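Local structure of acidocalcisomal pyrophosphatase (Trypanosoma brucei brucei, 5C5V) at residues N328-N332 with L333-N337; G22-P26 with D27-E31. The protein probably hydrolyses inorganic pyrophosphate with the help of magnesium ions, joining a PPase-family catalytic domain to an N-terminal EF-hand region. All blocks are in the same frame, centred on the assembly; numbering follows the deposited sequence.

Contact 1. Residues N328-N332 with L333-N337; sequences NMWHN and LLKVN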
loop_
_atom_site.group_PDB
_atom_site.type_symbol
_atom_site.label_atom_id
_atom_site.label_comp_id
_atom_site.label_asym_id
_atom_site.label_seq_id
_atom_site.Cartn_x
_atom_site.Cartn_y
_atom_site.Cartn_z
ATOM N N ASN A 328 -8.733 -33.654 5.381
ATOM C CA ASN A 328 -8.762 -35.102 5.527
ATOM C C ASN A 328 -10.123 -35.587 5.992
ATOM O O ASN A 328 -10.660 -36.559 5.457
ATOM C CB ASN A 328 -7.694 -35.563 6.512
ATOM C CG ASN A 328 -6.310 -35.359 5.983
ATOM O OD1 ASN A 328 -6.109 -35.326 4.779
ATOM N ND2 ASN A 328 -5.345 -35.220 6.867
ATOM N N MET A 329 -10.671 -34.900 6.991
ATOM C CA MET A 329 -11.986 -35.227 7.531
ATOM C C MET A 329 -13.043 -35.075 6.442
ATOM O O MET A 329 -13.973 -35.882 6.347
ATOM C CB MET A 329 -12.335 -34.327 8.724
ATOM C CG MET A 329 -11.417 -34.445 9.934
ATOM S SD MET A 329 -11.582 -33.028 11.084
ATOM C CE MET A 329 -10.238 -33.385 12.205
ATOM N N TRP A 330 -12.896 -34.024 5.634
ATOM C CA TRP A 330 -13.798 -33.798 4.512
ATOM C C TRP A 330 -13.650 -34.918 3.471
ATOM O O TRP A 330 -14.631 -35.339 2.890
ATOM C CB TRP A 330 -13.552 -32.428 3.863
ATOM C CG TRP A 330 -14.258 -32.277 2.522
ATOM C CD1 TRP A 330 -15.557 -31.910 2.311
ATOM C CD2 TRP A 330 -13.700 -32.523 1.226
ATOM N NE1 TRP A 330 -15.839 -31.905 0.963
ATOM C CE2 TRP A 330 -14.716 -32.273 0.275
ATOM C CE3 TRP A 330 -12.438 -32.908 0.773
ATOM C CZ2 TRP A 330 -14.505 -32.392 -1.101
ATOM C CZ3 TRP A 330 -12.237 -33.034 -0.604
ATOM C CH2 TRP A 330 -13.265 -32.773 -1.516
ATOM N N HIS A 331 -12.424 -35.390 3.243
ATOM C CA HIS A 331 -12.190 -36.509 2.327
ATOM C C HIS A 331 -12.922 -37.732 2.850
ATOM O O HIS A 331 -13.547 -38.462 2.081
ATOM C CB HIS A 331 -10.695 -36.832 2.176
ATOM C CG HIS A 331 -9.989 -36.006 1.139
ATOM N ND1 HIS A 331 -10.129 -36.220 -0.214
ATOM C CD2 HIS A 331 -9.122 -34.974 1.266
ATOM C CE1 HIS A 331 -9.394 -35.346 -0.879
ATOM N NE2 HIS A 331 -8.767 -34.584 -0.005
ATOM N N ASN A 332 -12.847 -37.957 4.160
ATOM C CA ASN A 332 -13.515 -39.110 4.760
ATOM C C ASN A 332 -15.028 -38.986 4.648
ATOM O O ASN A 332 -15.737 -39.977 4.435
ATOM C CB ASN A 332 -13.110 -39.289 6.228
ATOM C CG ASN A 332 -13.650 -40.583 6.831
ATOM O OD1 ASN A 332 -14.633 -40.572 7.574
ATOM N ND2 ASN A 332 -13.010 -41.697 6.512
ATOM N N LEU A 333 -15.523 -37.765 4.792
ATOM C CA LEU A 333 -16.952 -37.537 4.727
ATOM C C LEU A 333 -17.501 -37.795 3.323
ATOM O O LEU A 333 -18.450 -38.569 3.148
ATOM C CB LEU A 333 -17.282 -36.113 5.171
ATOM C CG LEU A 333 -18.741 -35.692 5.006
ATOM C CD1 LEU A 333 -19.586 -36.229 6.146
ATOM C CD2 LEU A 333 -18.866 -34.181 4.909
ATOM N N LEU A 334 -16.898 -37.144 2.329
ATOM C CA LEU A 334 -17.426 -37.162 0.966
ATOM C C LEU A 334 -16.976 -38.372 0.158
ATOM O O LEU A 334 -17.810 -39.072 -0.417
ATOM C CB LEU A 334 -17.042 -35.875 0.215
ATOM C CG LEU A 334 -17.570 -35.772 -1.227
ATOM C CD1 LEU A 334 -19.086 -35.800 -1.294
ATOM C CD2 LEU A 334 -17.050 -34.520 -1.906
ATOM N N LYS A 335 -15.665 -38.588 0.087
ATOM C CA LYS A 335 -15.098 -39.657 -0.737
ATOM C C LYS A 335 -15.373 -41.033 -0.143
ATOM O O LYS A 335 -15.918 -41.904 -0.807
ATOM C CB LYS A 335 -13.588 -39.472 -0.906
ATOM C CG LYS A 335 -13.161 -38.065 -1.261
ATOM C CD LYS A 335 -13.753 -37.617 -2.577
ATOM C CE LYS A 335 -13.107 -36.324 -3.049
ATOM N NZ LYS A 335 -13.711 -35.845 -4.330
ATOM N N VAL A 336 -14.996 -41.223 1.116
ATOM C CA VAL A 336 -15.153 -42.517 1.773
ATOM C C VAL A 336 -16.595 -42.832 2.172
ATOM O O VAL A 336 -17.100 -43.906 1.875
ATOM C CB VAL A 336 -14.268 -42.606 3.030
ATOM C CG1 VAL A 336 -14.440 -43.957 3.718
ATOM C CG2 VAL A 336 -12.817 -42.375 2.662
ATOM N N ASN A 337 -17.281 -41.900 2.820
ATOM C CA ASN A 337 -18.618 -42.223 3.304
ATOM C C ASN A 337 -19.716 -41.676 2.388
ATOM O O ASN A 337 -20.898 -41.863 2.652
ATOM C CB ASN A 337 -18.809 -41.712 4.738
ATOM C CG ASN A 337 -18.004 -42.510 5.755
ATOM O OD1 ASN A 337 -18.239 -43.691 5.951
ATOM N ND2 ASN A 337 -17.061 -41.859 6.412
#

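Contact 2. Residues G22-P26 with D27-E31; sequences GYLTP and DKVEE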
loop_
_atom_site.group_PDB
_atom_site.type_symbol
_atom_site.label_atom_id
_atom_site.label_comp_id
_atom_site.label_asym_id
_atom_site.label_seq_id
_atom_site.Cartn_x
_atom_site.Cartn_y
_atom_site.Cartn_z
ATOM N N GLY A 22 -9.028 -11.888 -40.582
ATOM C CA GLY A 22 -10.357 -12.459 -40.696
ATOM C C GLY A 22 -10.457 -13.527 -41.781
ATOM O O GLY A 22 -11.500 -14.166 -41.933
ATOM N N TYR A 23 -9.379 -13.738 -42.532
ATOM C CA TYR A 23 -9.397 -14.730 -43.608
ATOM C C TYR A 23 -8.007 -15.309 -43.879
ATOM O O TYR A 23 -7.005 -14.816 -43.361
ATOM C CB TYR A 23 -9.969 -14.107 -44.890
ATOM C CG TYR A 23 -9.173 -12.920 -45.377
ATOM C CD1 TYR A 23 -8.225 -13.050 -46.376
ATOM C CD2 TYR A 23 -9.374 -11.659 -44.821
ATOM C CE1 TYR A 23 -7.495 -11.950 -46.810
ATOM C CE2 TYR A 23 -8.647 -10.566 -45.239
ATOM C CZ TYR A 23 -7.713 -10.714 -46.226
ATOM O OH TYR A 23 -6.998 -9.611 -46.636
ATOM N N LEU A 24 -7.951 -16.363 -44.686
ATOM C CA LEU A 24 -6.677 -16.969 -45.042
ATOM C C LEU A 24 -6.203 -16.425 -46.373
ATOM O O LEU A 24 -6.898 -16.577 -47.378
ATOM C CB LEU A 24 -6.793 -18.490 -45.131
ATOM C CG LEU A 24 -6.984 -19.271 -43.824
ATOM C CD1 LEU A 24 -7.137 -20.762 -44.118
ATOM C CD2 LEU A 24 -5.915 -18.978 -42.759
ATOM N N THR A 25 -5.018 -15.825 -46.397
ATOM C CA THR A 25 -4.404 -15.425 -47.662
ATOM C C THR A 25 -4.075 -16.678 -48.482
ATOM O O THR A 25 -4.110 -17.785 -47.952
ATOM C CB THR A 25 -3.133 -14.581 -47.432
ATOM O OG1 THR A 25 -2.134 -15.387 -46.797
ATOM C CG2 THR A 25 -3.426 -13.399 -46.504
ATOM N N PRO A 26 -3.789 -16.519 -49.782
ATOM C CA PRO A 26 -3.449 -17.699 -50.584
ATOM C C PRO A 26 -2.261 -18.472 -50.010
ATOM O O PRO A 26 -2.312 -19.700 -49.945
ATOM C CB PRO A 26 -3.122 -17.110 -51.967
ATOM C CG PRO A 26 -3.914 -15.843 -52.014
ATOM C CD PRO A 26 -3.887 -15.301 -50.605
ATOM N N ASP A 27 -1.206 -17.763 -49.628
ATOM C CA ASP A 27 -0.033 -18.383 -49.020
ATOM C C ASP A 27 -0.430 -19.147 -47.754
ATOM O O ASP A 27 0.084 -20.225 -47.467
ATOM C CB ASP A 27 1.017 -17.326 -48.660
ATOM C CG ASP A 27 1.610 -16.638 -49.883
ATOM O OD1 ASP A 27 1.695 -17.261 -50.955
ATOM O OD2 ASP A 27 2.009 -15.460 -49.754
ATOM N N LYS A 28 -1.348 -18.574 -46.993
ATOM C CA LYS A 28 -1.803 -19.201 -45.763
ATOM C C LYS A 28 -2.640 -20.446 -46.049
ATOM O O LYS A 28 -2.650 -21.388 -45.263
ATOM C CB LYS A 28 -2.595 -18.203 -44.930
ATOM C CG LYS A 28 -1.710 -17.156 -44.266
ATOM C CD LYS A 28 -0.607 -17.827 -43.472
ATOM C CE LYS A 28 0.570 -16.897 -43.242
ATOM N NZ LYS A 28 1.554 -17.555 -42.351
ATOM N N VAL A 29 -3.332 -20.445 -47.181
ATOM C CA VAL A 29 -4.137 -21.590 -47.576
ATOM C C VAL A 29 -3.242 -22.783 -47.875
ATOM O O VAL A 29 -3.506 -23.891 -47.409
ATOM C CB VAL A 29 -5.006 -21.277 -48.806
ATOM C CG1 VAL A 29 -5.336 -22.560 -49.563
ATOM C CG2 VAL A 29 -6.277 -20.567 -48.384
ATOM N N GLU A 30 -2.168 -22.551 -48.623
ATOM C CA GLU A 30 -1.215 -23.611 -48.895
ATOM C C GLU A 30 -0.563 -24.114 -47.603
ATOM O O GLU A 30 -0.340 -25.315 -47.442
ATOM C CB GLU A 30 -0.147 -23.143 -49.887
ATOM C CG GLU A 30 -0.697 -22.676 -51.233
ATOM C CD GLU A 30 0.114 -23.190 -52.400
ATOM O OE1 GLU A 30 0.101 -22.553 -53.487
ATOM O OE2 GLU A 30 0.759 -24.256 -52.252
ATOM N N GLU A 31 -0.276 -23.200 -46.682
ATOM C CA GLU A 31 0.403 -23.556 -45.439
ATOM C C GLU A 31 -0.441 -24.384 -44.474
ATOM O O GLU A 31 0.075 -25.271 -43.807
ATOM C CB GLU A 31 0.883 -22.300 -44.716
ATOM C CG GLU A 31 2.257 -21.850 -45.170
ATOM C CD GLU A 31 2.511 -20.385 -44.879
ATOM O OE1 GLU A 31 2.281 -19.947 -43.732
ATOM O OE2 GLU A 31 2.942 -19.677 -45.805
#

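Contact 1. Residues N328-N332 with L333-N337
Regular i+4 bonds, L333 N to M329 O and L334 N to W330 O, give way to a wider pi-type turn as helix 316-336 ends, so that the carbonyl O of H331 accepts from both K335 N and V336 N, the latter at 3.3 Å and in the carbonyl plane. One step on, N332 O takes N337 N at 2.9 Å, again five residues ahead. W330 and L334 run side by side, and L334 CD2 presses on W330 CZ2 at 3.4 Å, while L334 CB lies over one indole face, offset toward its rim. A chi1 of 168° sets the indole beside the carbonyl carbon, where its six-membered ring reaches L334; its NE1 is hydrogen-bonded to H130 ND1 of helix 128-131. W330 CZ3 sits over the centre of the H331 imidazole. K335 CG lies at the edge of that ring, near its plane, 3.7 Å from the buried ND1, for which the model holds no partner. On another side of the helix, N332 and V336 pack against A15 and F16 of the second subunit. The N332 and N337 amides stand 79° apart, and N337 ND2 makes a weak bond, 3.0 Å long, to N332 O.

Contact 2. Residues G22-P26 with D27-E31
T25 is the N-cap between the weakly bonded strand 23-24 and helix 26-36, at what is probably the loop-to-second-helix junction of an EF-hand-like motif: its OG1 accepts from K28 N at 3.3 Å. The hydroxyl is placed by a chi1 of 65°, which sets OG1 between the backbone N and the carbonyl carbon and brings it within 3.1 Å of K28 CG, the T25 and K28 side chains lying alongside and pointing the same way. Backbone bonds then take over, V29 N to T25 O at 2.9 Å and E30 N to P26 O at 3.1 Å. The packed side is mainly apolar. L24 CB meets V29 CG2 at 3.9 Å, and L24 CD2 touches K28 CB at 4.0 Å, the two side chains crossing at about a right angle. V29 CG2 lies between L24 CB and T25 O, 3.6 Å from the latter. The looser solvent side carries P26 and the charged D27 and E30, whose OE2 has its salt-bridge partner in K49. K28, partly exposed, swings its end away from T25 to form a salt bridge from NZ to E31 OE1 at 2.9 Å. L24 pairs through its backbone with V59 of strand 59-60, as in the short sheet joining paired EF-hands, and packs on F16, while V29 leans on I52 and N53 of helix 43-53.

Overall arrangement
The two contacts lie on opposite sides of the chain's centre, their own centres about 55 Å apart, and share no helix or strand. Contact 1 ends a long helix of the pyrophosphatase domain, the M329 side chain about 12 Å from a bound magnesium ion; contact 2 begins a helix of the EF-hand region, away from the annotated sites. The first is the more buried, built of aromatic rings, aliphatic side chains and amides and packed against a second subunit. The second is more exposed, an apolar corner bordered by charged side chains, and no other chain touches it. A wider pi-type turn finishes one helix, whereas a threonine hydroxyl starts the other.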